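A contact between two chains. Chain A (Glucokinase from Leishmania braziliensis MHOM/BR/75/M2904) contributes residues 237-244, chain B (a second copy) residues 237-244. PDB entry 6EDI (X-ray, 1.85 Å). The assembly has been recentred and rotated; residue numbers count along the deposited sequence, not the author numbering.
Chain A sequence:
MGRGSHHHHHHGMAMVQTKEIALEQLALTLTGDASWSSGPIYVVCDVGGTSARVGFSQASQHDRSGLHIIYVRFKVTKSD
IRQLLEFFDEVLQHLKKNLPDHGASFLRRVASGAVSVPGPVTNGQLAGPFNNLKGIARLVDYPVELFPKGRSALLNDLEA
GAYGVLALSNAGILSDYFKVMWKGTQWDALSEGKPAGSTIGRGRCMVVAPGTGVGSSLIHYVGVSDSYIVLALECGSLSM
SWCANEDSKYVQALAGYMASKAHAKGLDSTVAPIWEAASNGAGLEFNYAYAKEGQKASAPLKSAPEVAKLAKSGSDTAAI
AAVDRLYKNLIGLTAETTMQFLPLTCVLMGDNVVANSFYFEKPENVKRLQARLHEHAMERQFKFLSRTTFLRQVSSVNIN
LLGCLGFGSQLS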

ATOM      1  N   SER A 237      -3.374  12.629   2.092  1.00 24.92           N
ATOM      2  CA  SER A 237      -2.258  13.571   2.256  1.00 26.86           C
ATOM      3  C   SER A 237      -1.314  13.568   1.061  1.00 25.67           C
ATOM      4  O   SER A 237      -0.256  14.217   1.075  1.00 24.51           O
ATOM      5  N   LEU A 238      -1.712  12.846   0.020  1.00 25.23           N
ATOM      6  CA  LEU A 238      -1.026  12.919  -1.260  1.00 26.35           C
ATOM      7  C   LEU A 238      -1.339  14.280  -1.905  1.00 26.14           C
ATOM      8  O   LEU A 238      -2.480  14.757  -1.846  1.00 27.52           O
ATOM      9  N   SER A 239      -0.325  14.912  -2.482  1.00 22.99           N
ATOM     10  CA  SER A 239      -0.525  16.161  -3.223  1.00 28.98           C
ATOM     11  C   SER A 239      -1.535  16.008  -4.356  1.00 27.80           C
ATOM     12  O   SER A 239      -1.581  14.968  -5.009  1.00 27.99           O
ATOM     13  N   MET A 240      -2.345  17.041  -4.599  1.00 24.76           N
ATOM     14  CA  MET A 240      -3.216  17.032  -5.773  1.00 22.87           C
ATOM     15  C   MET A 240      -2.404  16.899  -7.064  1.00 26.00           C
ATOM     16  O   MET A 240      -1.266  17.356  -7.143  1.00 28.33           O
ATOM     17  N   SER A 241      -3.005  16.257  -8.061  1.00 24.66           N
ATOM     18  CA  SER A 241      -2.361  15.985  -9.331  1.00 23.55           C
ATOM     19  C   SER A 241      -2.209  17.261 -10.146  1.00 29.09           C
ATOM     20  O   SER A 241      -2.986  18.205 -10.005  1.00 27.67           O
ATOM     21  N   TRP A 242      -1.195  17.295 -10.999  1.00 24.52           N
ATOM     22  CA  TRP A 242      -1.028  18.427 -11.882  1.00 22.09           C
ATOM     23  C   TRP A 242      -2.218  18.547 -12.838  1.00 26.64           C
ATOM     24  O   TRP A 242      -2.855  17.554 -13.194  1.00 27.19           O
ATOM     25  N   CYS A 243      -2.529  19.780 -13.232  1.00 24.99           N
ATOM     26  CA  CYS A 243      -3.567  20.025 -14.228  1.00 27.49           C
ATOM     27  C   CYS A 243      -3.387  21.436 -14.769  1.00 28.95           C
ATOM     28  O   CYS A 243      -2.528  22.179 -14.293  1.00 25.57           O
ATOM     29  N   ALA A 244      -4.186  21.784 -15.771  1.00 31.72           N
ATOM     30  CA  ALA A 244      -4.066  23.075 -16.434  1.00 35.93           C
ATOM     31  C   ALA A 244      -5.377  23.826 -16.389  1.00 37.88           C
ATOM     32  O   ALA A 244      -6.387  23.311 -15.892  1.00 35.29           O
TER
ATOM     33  N   SER B 237       3.046   5.183 -11.827  1.00 26.34           N
ATOM     34  CA  SER B 237       1.942   5.596 -12.678  1.00 24.62           C
ATOM     35  C   SER B 237       1.017   6.598 -11.995  1.00 24.65           C
ATOM     36  O   SER B 237      -0.008   6.976 -12.562  1.00 26.41           O
ATOM     37  N   LEU B 238       1.371   7.008 -10.779  1.00 24.69           N
ATOM     38  CA  LEU B 238       0.702   8.144 -10.123  1.00 21.13           C
ATOM     39  C   LEU B 238       0.948   9.392 -10.970  1.00 25.43           C
ATOM     40  O   LEU B 238       2.049   9.580 -11.477  1.00 22.33           O
ATOM     41  N   SER B 239      -0.060  10.249 -11.128  1.00 23.97           N
ATOM     42  CA  SER B 239       0.136  11.499 -11.877  1.00 25.43           C
ATOM     43  C   SER B 239       1.144  12.393 -11.158  1.00 21.61           C
ATOM     44  O   SER B 239       1.213  12.390  -9.934  1.00 23.32           O
ATOM     45  N   MET B 240       1.939  13.154 -11.903  1.00 23.38           N
ATOM     46  CA  MET B 240       2.856  14.087 -11.244  1.00 20.47           C
ATOM     47  C   MET B 240       2.065  15.078 -10.406  1.00 24.23           C
ATOM     48  O   MET B 240       0.910  15.382 -10.712  1.00 24.25           O
ATOM     49  N   SER B 241       2.687  15.584  -9.354  1.00 21.14           N
ATOM     50  CA  SER B 241       2.005  16.514  -8.459  1.00 24.53           C
ATOM     51  C   SER B 241       1.827  17.878  -9.101  1.00 26.71           C
ATOM     52  O   SER B 241       2.633  18.283  -9.956  1.00 23.79           O
ATOM     53  N   TRP B 242       0.772  18.582  -8.690  1.00 25.21           N
ATOM     54  CA  TRP B 242       0.564  19.974  -9.085  1.00 25.56           C
ATOM     55  C   TRP B 242       1.710  20.870  -8.635  1.00 26.11           C
ATOM     56  O   TRP B 242       2.275  20.693  -7.566  1.00 24.04           O
ATOM     57  N   CYS B 243       2.062  21.833  -9.475  1.00 31.65           N
ATOM     58  CA  CYS B 243       3.107  22.788  -9.143  1.00 29.82           C
ATOM     59  C   CYS B 243       2.849  24.006  -9.996  1.00 32.62           C
ATOM     60  O   CYS B 243       1.958  23.986 -10.854  1.00 30.49           O
ATOM     61  N   ALA B 244       3.617  25.063  -9.763  1.00 31.14           N
ATOM     62  CA  ALA B 244       3.408  26.306 -10.494  1.00 33.76           C
ATOM     63  C   ALA B 244       4.701  26.788 -11.135  1.00 32.77           C
ATOM     64  O   ALA B 244       5.719  26.093 -11.121  1.00 32.84           O
TER

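The two copies meet through the same eight residues, so nearly every contact has a twin, and the walk along chain B describes chain A as well. Ser B237 comes first and lies out of reach of the partner stretch.

Leu B238 makes the first contact. Its CA-to-CB bond points sideways, but with chi1 t and chi2 p the end of the side chain comes nearer to the other stretch. There it meets its own counterpart: Leu B238 CD2 lies 3.7 Å from Leu A238 CD1, an apolar pairing of buried residues.

Ser B239 points toward the partner in rotamer m. Ser B239 CB lies 3.6 Å from Ser A241 OG, a packing contact of carbon on oxygen; both hydroxyls are hydrogen-bonded elsewhere in the structure. The backbones draw together from here toward Ser B241 and Trp B242.

Met B240 takes the m, t, p rotamer, and its thioether end leads away from the contact. What it gives the partner is its backbone: Met B240 O accepts a hydrogen bond from Trp A242 N at 2.9 Å. The reciprocal bond runs from Trp B242 N to Met A240 O, 2.8 Å long and nearly straight at 174°.

These two bonds flank the single bridge between Ser B241 and Ser A241, whose CA atoms are 4.5 Å apart. Ser B241, chi1 -80° (m), points away overall, yet its side chain still touches the partner, with Ser B241 OG 3.2 Å from Ser A239 CB. Neither of these serines needs the other stretch to satisfy its hydroxyl.

Trp B242 is the bulkiest piece of the contact; it and Trp A242 lose the most surface, about 80 Å² each. The CA-to-CB bond points sideways, and chi1 t with chi2 90° places the indole with Ser A241 O and Cys A243 N at its edge. Trp B242 CB packs 3.6 Å from Ser A241 O. The five-membered rings of the two tryptophans lie near parallel, at 28°, but are slid apart with centroids 5.8 Å from each other, so they barely overlap. Between the backbones, Trp B242 N and Trp A242 N approach to 3.3 Å; both are donors, and each is directed to a methionine carbonyl instead. The indole NE1 atoms are bonded elsewhere.

Cys B243, chi1 p, also points sideways and borders the opposing indole: Cys B243 SG is 4.0 Å from Trp A242 CD1, approaching the ring obliquely. Ala B244 points away and makes no contact.

The rule is economical: backbone supplies the cross-chain hydrogen bonds, while leucine, tryptophan and cysteine supply the apolar packing.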

ATOM      1  CB  SER A 237      -1.486  13.286   3.544  1.00 25.56           C
ATOM      2  OG  SER A 237      -2.305  13.480   4.677  1.00 25.09           O
ATOM      3  CB  LEU A 238      -1.460  11.738  -2.138  1.00 26.43           C
ATOM      4  CG  LEU A 238      -1.445  11.697  -3.662  1.00 31.25           C
ATOM      5  CD1 LEU A 238      -0.047  11.593  -4.235  1.00 30.06           C
ATOM      6  CD2 LEU A 238      -2.303  10.502  -4.126  1.00 26.77           C
ATOM      7  CB  SER A 239       0.794  16.648  -3.811  1.00 23.38           C
ATOM      8  OG  SER A 239       1.778  16.753  -2.821  1.00 27.61           O
ATOM      9  CB  MET A 240      -4.103  18.281  -5.827  1.00 22.13           C
ATOM     10  CG  MET A 240      -5.151  18.309  -4.738  1.00 27.03           C
ATOM     11  SD  MET A 240      -6.272  19.704  -4.888  1.00 26.15           S
ATOM     12  CE  MET A 240      -7.282  19.172  -6.272  1.00 22.91           C
ATOM     13  CB  SER A 241      -3.177  14.967 -10.127  1.00 27.07           C
ATOM     14  OG  SER A 241      -3.177  13.703  -9.490  1.00 36.90           O
ATOM     15  CB  TRP A 242       0.301  18.307 -12.651  1.00 22.70           C
ATOM     16  CG  TRP A 242       0.592  19.499 -13.483  1.00 24.22           C
ATOM     17  CD1 TRP A 242       1.306  20.612 -13.127  1.00 28.35           C
ATOM     18  CD2 TRP A 242       0.170  19.700 -14.828  1.00 25.69           C
ATOM     19  NE1 TRP A 242       1.344  21.500 -14.186  1.00 31.54           N
ATOM     20  CE2 TRP A 242       0.655  20.957 -15.241  1.00 29.52           C
ATOM     21  CE3 TRP A 242      -0.577  18.932 -15.730  1.00 25.54           C
ATOM     22  CZ2 TRP A 242       0.419  21.458 -16.515  1.00 28.84           C
ATOM     23  CZ3 TRP A 242      -0.811  19.434 -16.991  1.00 31.87           C
ATOM     24  CH2 TRP A 242      -0.320  20.688 -17.372  1.00 28.65           C
ATOM     25  CB  CYS A 243      -4.962  19.849 -13.632  1.00 32.94           C
ATOM     26  SG  CYS A 243      -5.224  20.747 -12.080  1.00 31.28           S
ATOM     27  CB  ALA A 244      -3.634  22.887 -17.879  1.00 35.24           C
TER
ATOM     28  CB  SER B 237       1.152   4.378 -13.153  1.00 22.50           C
ATOM     29  OG  SER B 237       1.994   3.509 -13.883  1.00 26.46           O
ATOM     30  CB  LEU B 238       1.269   8.337  -8.718  1.00 23.63           C
ATOM     31  CG  LEU B 238       1.048   9.600  -7.875  1.00 32.48           C
ATOM     32  CD1 LEU B 238      -0.408   9.767  -7.486  1.00 25.70           C
ATOM     33  CD2 LEU B 238       1.929   9.575  -6.621  1.00 30.27           C
ATOM     34  CB  SER B 239      -1.178  12.256 -12.054  1.00 24.21           C
ATOM     35  OG  SER B 239      -2.153  11.485 -12.710  1.00 25.15           O
ATOM     36  CB  MET B 240       3.695  14.847 -12.268  1.00 24.51           C
ATOM     37  CG  MET B 240       4.727  13.984 -12.975  1.00 22.68           C
ATOM     38  SD  MET B 240       5.799  14.981 -14.057  1.00 26.32           S
ATOM     39  CE  MET B 240       6.858  15.758 -12.847  1.00 23.52           C
ATOM     40  CB  SER B 241       2.792  16.640  -7.159  1.00 26.51           C
ATOM     41  OG  SER B 241       2.505  15.527  -6.322  1.00 31.57           O
ATOM     42  CB  TRP B 242      -0.746  20.511  -8.493  1.00 27.16           C
ATOM     43  CG  TRP B 242      -1.102  21.876  -9.018  1.00 29.33           C
ATOM     44  CD1 TRP B 242      -1.853  22.162 -10.129  1.00 29.06           C
ATOM     45  CD2 TRP B 242      -0.728  23.138  -8.451  1.00 27.04           C
ATOM     46  NE1 TRP B 242      -1.959  23.529 -10.287  1.00 29.16           N
ATOM     47  CE2 TRP B 242      -1.268  24.148  -9.277  1.00 29.19           C
ATOM     48  CE3 TRP B 242       0.028  23.514  -7.335  1.00 26.11           C
ATOM     49  CZ2 TRP B 242      -1.090  25.512  -9.008  1.00 29.34           C
ATOM     50  CZ3 TRP B 242       0.215  24.874  -7.076  1.00 33.48           C
ATOM     51  CH2 TRP B 242      -0.348  25.850  -7.907  1.00 27.78           C
ATOM     52  CB  CYS B 243       4.485  22.211  -9.436  1.00 33.44           C
ATOM     53  SG  CYS B 243       4.628  21.489 -11.093  1.00 29.84           S
ATOM     54  CB  ALA B 244       2.847  27.366  -9.585  1.00 29.51           C
TER